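Local coordinates for SH3 domain-containing protein (Dictyostelium discoideum, PDB 4NQI) that remodels membranes to control osmoregulation, phagocytosis and cytokinesis, and probably binds phosphatidylinositol lipids through its N-terminal inverse BAR domain, at residues Asn90-Val95 with Ile203-Asp208; Asn101-Pro106 with Ser193-Phe198. All blocks are in the same frame, centred on the assembly; numbering follows the deposited sequence.

Contact 1. Residues Asn90-Val95 with Ile203-Asp208; sequences NRRDDV and IELSAD
Arg-91 and Asp-208 form the salt bridge of this contact, a loose one: Arg-91 NH1 lies 3.3 Å from Asp-208 OD2, and with an N-H...O angle of 123° the hydrogen bond within it is weak. OD2 comes at the guanidinium obliquely; the two side chains cross at about a right angle and their planes stand 70° apart, so the groups do not form a flat paired bridge. Asp-208 OD2 also lies 3.7 Å from Arg-91 CD. The arginine chain runs extended from CG to NE, which carries the guanidinium out toward the other helix. Glu-204 adds a more distant negative charge, its OE2 5.5 Å from Arg-91 NH1.

Next to the ion pair, Leu-205 CD1 touches Arg-91 CB at 4.0 Å, and its other methyl, CD2, faces Arg-92 CB. One turn further on, Val-95 CG2 meets Leu-205 CB at 4.1 Å, the two side chains crossing at about a right angle. An alanine in place of Arg-91 would keep the CB contact with the leucine but would probably leave Asp-208 without its cationic mate here.

This is antiparallel helix packing within the long helical bundle of the inverse BAR domain: the axes of 90-95, on helix 72-140, and 203-208, on helix 152-224, come within 10.2 Å. Arg-92 pairs with Glu-89 and packs on Leu-52 of helix 15-64 and on Tyr-45 of the second subunit, while Ser-206 and Ala-207 face Thr-209 and Met-210 of that subunit.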
loop_
_atom_site.group_PDB
_atom_site.type_symbol
_atom_site.label_atom_id
_atom_site.label_comp_id
_atom_site.label_asym_id
_atom_site.label_seq_id
_atom_site.Cartn_x
_atom_site.Cartn_y
_atom_site.Cartn_z
ATOM N N ASN B 90 -1.216 10.163 -3.867
ATOM C CA ASN B 90 -1.961 10.404 -5.097
ATOM C C ASN B 90 -1.939 9.168 -5.995
ATOM O O ASN B 90 -2.947 8.818 -6.609
ATOM C CB ASN B 90 -1.397 11.616 -5.851
ATOM C CG ASN B 90 -1.986 12.935 -5.372
ATOM O OD1 ASN B 90 -3.180 13.030 -5.083
ATOM N ND2 ASN B 90 -1.148 13.963 -5.298
ATOM N N ARG B 91 -0.787 8.505 -6.056
ATOM C CA ARG B 91 -0.634 7.317 -6.890
ATOM C C ARG B 91 -1.324 6.092 -6.296
ATOM O O ARG B 91 -1.728 5.188 -7.030
ATOM C CB ARG B 91 0.846 7.024 -7.152
ATOM C CG ARG B 91 1.579 8.156 -7.860
ATOM C CD ARG B 91 3.026 7.791 -8.165
ATOM N NE ARG B 91 3.866 8.979 -8.316
ATOM C CZ ARG B 91 4.753 9.160 -9.290
ATOM N NH1 ARG B 91 4.928 8.231 -10.220
ATOM N NH2 ARG B 91 5.468 10.277 -9.333
ATOM N N ARG B 92 -1.457 6.056 -4.971
ATOM C CA ARG B 92 -2.207 4.981 -4.330
ATOM C C ARG B 92 -3.673 5.096 -4.722
ATOM O O ARG B 92 -4.345 4.090 -4.950
ATOM C CB ARG B 92 -2.073 5.028 -2.805
ATOM C CG ARG B 92 -2.706 3.823 -2.110
ATOM C CD ARG B 92 -2.912 4.046 -0.617
ATOM N NE ARG B 92 -1.703 4.538 0.038
ATOM C CZ ARG B 92 -0.701 3.762 0.440
ATOM N NH1 ARG B 92 -0.755 2.450 0.249
ATOM N NH2 ARG B 92 0.359 4.298 1.028
ATOM N N ASP B 93 -4.161 6.332 -4.808
ATOM C CA ASP B 93 -5.528 6.584 -5.245
ATOM C C ASP B 93 -5.747 6.057 -6.666
ATOM O O ASP B 93 -6.766 5.416 -6.947
ATOM C CB ASP B 93 -5.847 8.078 -5.168
ATOM C CG ASP B 93 -7.262 8.396 -5.599
ATOM O OD1 ASP B 93 -8.208 7.992 -4.889
ATOM O OD2 ASP B 93 -7.431 9.059 -6.646
ATOM N N ASP B 94 -4.782 6.311 -7.547
ATOM C CA ASP B 94 -4.845 5.817 -8.921
ATOM C C ASP B 94 -4.856 4.291 -8.963
ATOM O O ASP B 94 -5.513 3.689 -9.815
ATOM C CB ASP B 94 -3.673 6.360 -9.741
ATOM C CG ASP B 94 -3.764 7.860 -9.968
ATOM O OD1 ASP B 94 -4.871 8.425 -9.821
ATOM O OD2 ASP B 94 -2.727 8.472 -10.302
ATOM N N VAL B 95 -4.120 3.672 -8.042
ATOM C CA VAL B 95 -4.121 2.219 -7.903
ATOM C C VAL B 95 -5.523 1.714 -7.553
ATOM O O VAL B 95 -6.017 0.757 -8.153
ATOM C CB VAL B 95 -3.101 1.756 -6.842
ATOM C CG1 VAL B 95 -3.335 0.305 -6.457
ATOM C CG2 VAL B 95 -1.679 1.948 -7.354
ATOM N N ILE B 203 2.745 -3.176 -7.964
ATOM C CA ILE B 203 4.184 -3.332 -8.166
ATOM C C ILE B 203 4.830 -1.991 -8.529
ATOM O O ILE B 203 5.901 -1.644 -8.022
ATOM C CB ILE B 203 4.464 -4.394 -9.259
ATOM C CG1 ILE B 203 4.096 -5.786 -8.739
ATOM C CG2 ILE B 203 5.918 -4.362 -9.706
ATOM C CD1 ILE B 203 4.247 -6.898 -9.765
ATOM N N GLU B 204 4.158 -1.235 -9.391
ATOM C CA GLU B 204 4.616 0.090 -9.796
ATOM C C GLU B 204 4.695 1.052 -8.608
ATOM O O GLU B 204 5.717 1.711 -8.402
ATOM C CB GLU B 204 3.681 0.649 -10.870
ATOM C CG GLU B 204 4.043 2.035 -11.376
ATOM C CD GLU B 204 3.133 2.495 -12.502
ATOM O OE1 GLU B 204 2.704 1.643 -13.311
ATOM O OE2 GLU B 204 2.843 3.708 -12.579
ATOM N N LEU B 205 3.615 1.128 -7.832
ATOM C CA LEU B 205 3.576 1.984 -6.648
ATOM C C LEU B 205 4.681 1.619 -5.662
ATOM O O LEU B 205 5.361 2.499 -5.128
ATOM C CB LEU B 205 2.217 1.887 -5.951
ATOM C CG LEU B 205 2.139 2.617 -4.606
ATOM C CD1 LEU B 205 2.152 4.123 -4.807
ATOM C CD2 LEU B 205 0.919 2.201 -3.808
ATOM N N SER B 206 4.853 0.321 -5.424
ATOM C CA SER B 206 5.902 -0.169 -4.538
ATOM C C SER B 206 7.278 0.275 -5.030
ATOM O O SER B 206 8.134 0.665 -4.233
ATOM C CB SER B 206 5.848 -1.696 -4.436
ATOM O OG SER B 206 4.603 -2.137 -3.928
ATOM N N ALA B 207 7.481 0.217 -6.344
ATOM C CA ALA B 207 8.745 0.625 -6.951
ATOM C C ALA B 207 8.973 2.131 -6.817
ATOM O O ALA B 207 10.101 2.579 -6.586
ATOM C CB ALA B 207 8.798 0.204 -8.413
ATOM N N ASP B 208 7.905 2.910 -6.971
ATOM C CA ASP B 208 7.993 4.357 -6.787
ATOM C C ASP B 208 8.265 4.703 -5.323
ATOM O O ASP B 208 8.979 5.661 -5.024
ATOM C CB ASP B 208 6.708 5.044 -7.257
ATOM C CG ASP B 208 6.480 4.908 -8.753
ATOM O OD1 ASP B 208 7.451 4.628 -9.490
ATOM O OD2 ASP B 208 5.326 5.093 -9.195
#

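Contact 2. Residues Asn101-Pro106 with Ser193-Phe198; sequences NEFITP and SQFNQF
Gln-194 reaches across to Pro-106, and its OE1 accepts a hydrogen bond from ND2 of Asn-107, the next residue along. The Gln-194 side chain, extended beyond CG, brings its NE2 to 3.8 Å from Pro-106 CB, a van der Waals contact. At the near end of the same side chain, Gln-194 CB lies 3.5 Å from Glu-102 O.

The aromatic pair Phe-103 and Phe-195 is a T-shaped (edge-to-face) stack. Phe-195 presents its edge, with CD1 3.7 Å above the Phe-103 ring plane and over its centre. The ring centroids are 5.1 Å apart and the planes stand at 85°. A chi1 of 173° sets Phe-103 CG anti to the backbone N, and the edge of the ring, at CD1, meets Gln-194 CB. Val-38 and Ala-42 of helix 15-64 pack on Phe-103 as well, while Phe-195 touches Leu-81 of the second subunit.

Glu-102 and Gln-197 meet through aliphatic carbons, CB to CB at 3.6 Å; the Gln-197 amide turns back to its own helix in a weak bond from NE2 to Ser-193 O. Helix 72-140 has a wider pi-type turn at 101-104 and a kink at Pro-106, whose ring nitrogen has no hydrogen to donate. The axes of 101-106 and 193-198 come within 7.7 Å, their directions 140° apart. Near the middle of the chain, then, two long helices of the inverse BAR domain pack without a hydrogen bond between these segments, which implies that aromatic and aliphatic contacts hold them together, with the glutamine amide anchored just beyond by Asn-107.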
loop_
_atom_site.group_PDB
_atom_site.type_symbol
_atom_site.label_atom_id
_atom_site.label_comp_id
_atom_site.label_asym_id
_atom_site.label_seq_id
_atom_site.Cartn_x
_atom_site.Cartn_y
_atom_site.Cartn_z
ATOM N N ASN B 101 -11.872 0.169 -11.925
ATOM C CA ASN B 101 -12.168 0.296 -13.352
ATOM C C ASN B 101 -11.758 -0.917 -14.188
ATOM O O ASN B 101 -12.410 -1.237 -15.181
ATOM C CB ASN B 101 -11.504 1.554 -13.923
ATOM C CG ASN B 101 -12.030 2.832 -13.294
ATOM O OD1 ASN B 101 -13.208 2.931 -12.948
ATOM N ND2 ASN B 101 -11.154 3.823 -13.149
ATOM N N GLU B 102 -10.675 -1.581 -13.789
ATOM C CA GLU B 102 -10.100 -2.669 -14.580
ATOM C C GLU B 102 -10.476 -4.063 -14.076
ATOM O O GLU B 102 -10.365 -5.040 -14.820
ATOM C CB GLU B 102 -8.575 -2.540 -14.652
ATOM C CG GLU B 102 -8.070 -1.179 -15.121
ATOM C CD GLU B 102 -8.124 -1.019 -16.626
ATOM O OE1 GLU B 102 -8.551 -1.973 -17.314
ATOM O OE2 GLU B 102 -7.735 0.058 -17.124
ATOM N N PHE B 103 -10.912 -4.163 -12.821
ATOM C CA PHE B 103 -11.350 -5.451 -12.274
ATOM C C PHE B 103 -12.815 -5.485 -11.832
ATOM O O PHE B 103 -13.621 -6.225 -12.398
ATOM C CB PHE B 103 -10.464 -5.899 -11.107
ATOM C CG PHE B 103 -10.979 -7.123 -10.401
ATOM C CD1 PHE B 103 -11.039 -8.343 -11.060
ATOM C CD2 PHE B 103 -11.413 -7.056 -9.086
ATOM C CE1 PHE B 103 -11.519 -9.474 -10.419
ATOM C CE2 PHE B 103 -11.890 -8.184 -8.439
ATOM C CZ PHE B 103 -11.944 -9.394 -9.108
ATOM N N ILE B 104 -13.141 -4.694 -10.811
ATOM C CA ILE B 104 -14.456 -4.730 -10.165
ATOM C C ILE B 104 -15.636 -4.592 -11.133
ATOM O O ILE B 104 -16.476 -5.490 -11.222
ATOM C CB ILE B 104 -14.559 -3.669 -9.045
ATOM C CG1 ILE B 104 -13.667 -4.065 -7.866
ATOM C CG2 ILE B 104 -16.001 -3.503 -8.586
ATOM C CD1 ILE B 104 -13.411 -2.939 -6.889
ATOM N N THR B 105 -15.693 -3.477 -11.855
ATOM C CA THR B 105 -16.772 -3.246 -12.819
ATOM C C THR B 105 -16.769 -4.225 -14.013
ATOM O O THR B 105 -17.820 -4.760 -14.367
ATOM C CB THR B 105 -16.814 -1.771 -13.306
ATOM O OG1 THR B 105 -16.733 -0.886 -12.180
ATOM C CG2 THR B 105 -18.095 -1.494 -14.073
ATOM N N PRO B 106 -15.598 -4.465 -14.641
ATOM C CA PRO B 106 -15.618 -5.408 -15.770
ATOM C C PRO B 106 -15.911 -6.862 -15.386
ATOM O O PRO B 106 -16.500 -7.577 -16.197
ATOM C CB PRO B 106 -14.201 -5.300 -16.344
ATOM C CG PRO B 106 -13.711 -3.972 -15.897
ATOM C CD PRO B 106 -14.299 -3.776 -14.540
ATOM N N SER B 193 -6.707 -12.282 -15.550
ATOM C CA SER B 193 -6.245 -11.263 -16.491
ATOM C C SER B 193 -6.687 -9.861 -16.074
ATOM O O SER B 193 -5.955 -8.884 -16.259
ATOM C CB SER B 193 -6.762 -11.574 -17.897
ATOM O OG SER B 193 -6.253 -10.659 -18.846
ATOM N N GLN B 194 -7.887 -9.769 -15.508
ATOM C CA GLN B 194 -8.407 -8.494 -15.030
ATOM C C GLN B 194 -7.771 -8.106 -13.697
ATOM O O GLN B 194 -7.421 -6.944 -13.492
ATOM C CB GLN B 194 -9.935 -8.542 -14.922
ATOM C CG GLN B 194 -10.643 -8.548 -16.278
ATOM C CD GLN B 194 -12.120 -8.889 -16.180
ATOM O OE1 GLN B 194 -12.608 -9.308 -15.128
ATOM N NE2 GLN B 194 -12.838 -8.717 -17.284
ATOM N N PHE B 195 -7.613 -9.077 -12.799
ATOM C CA PHE B 195 -6.981 -8.819 -11.506
ATOM C C PHE B 195 -5.525 -8.381 -11.683
ATOM O O PHE B 195 -5.006 -7.595 -10.887
ATOM C CB PHE B 195 -7.066 -10.052 -10.596
ATOM C CG PHE B 195 -7.000 -9.729 -9.128
ATOM C CD1 PHE B 195 -8.139 -9.332 -8.441
ATOM C CD2 PHE B 195 -5.802 -9.816 -8.434
ATOM C CE1 PHE B 195 -8.084 -9.028 -7.088
ATOM C CE2 PHE B 195 -5.742 -9.514 -7.080
ATOM C CZ PHE B 195 -6.884 -9.120 -6.410
ATOM N N ASN B 196 -4.879 -8.883 -12.736
ATOM C CA ASN B 196 -3.491 -8.533 -13.043
ATOM C C ASN B 196 -3.242 -7.029 -13.211
ATOM O O ASN B 196 -2.140 -6.546 -12.952
ATOM C CB ASN B 196 -3.020 -9.266 -14.303
ATOM C CG ASN B 196 -2.718 -10.731 -14.054
ATOM O OD1 ASN B 196 -2.633 -11.180 -12.910
ATOM N ND2 ASN B 196 -2.536 -11.482 -15.135
ATOM N N GLN B 197 -4.258 -6.300 -13.663
ATOM C CA GLN B 197 -4.133 -4.856 -13.850
ATOM C C GLN B 197 -3.853 -4.155 -12.524
ATOM O O GLN B 197 -3.073 -3.203 -12.467
ATOM C CB GLN B 197 -5.401 -4.284 -14.487
ATOM C CG GLN B 197 -5.823 -4.994 -15.769
ATOM C CD GLN B 197 -4.740 -4.967 -16.828
ATOM O OE1 GLN B 197 -4.123 -3.931 -17.076
ATOM N NE2 GLN B 197 -4.497 -6.113 -17.452
ATOM N N PHE B 198 -4.489 -4.640 -11.462
ATOM C CA PHE B 198 -4.281 -4.107 -10.120
ATOM C C PHE B 198 -2.902 -4.490 -9.590
ATOM O O PHE B 198 -2.206 -3.664 -8.993
ATOM C CB PHE B 198 -5.380 -4.608 -9.177
ATOM C CG PHE B 198 -5.054 -4.452 -7.719
ATOM C CD1 PHE B 198 -4.922 -3.193 -7.151
ATOM C CD2 PHE B 198 -4.896 -5.569 -6.911
ATOM C CE1 PHE B 198 -4.627 -3.052 -5.803
ATOM C CE2 PHE B 198 -4.601 -5.434 -5.566
ATOM C CZ PHE B 198 -4.467 -4.175 -5.011
#

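In the fold
Both contacts join the same two long helices, 72-140 and 152-224, and the centres of the two contacts are about 15 Å apart. Along the chain the order is 90-95, 101-106, 193-198, 203-208, so contact 2 lies within the span bracketed by contact 1, as expected where the chain runs out and comes back antiparallel. They meet directly: Val-95 CG1 packs on Phe-198 CE1 at 3.7 Å. The centre of contact 2 lies about 4 Å from the centre of the chain, that of contact 1 about 16 Å. Both also touch the second subunit, which places them in the elongated helical dimer of the inverse BAR domain, the shape such domains use to deform membranes.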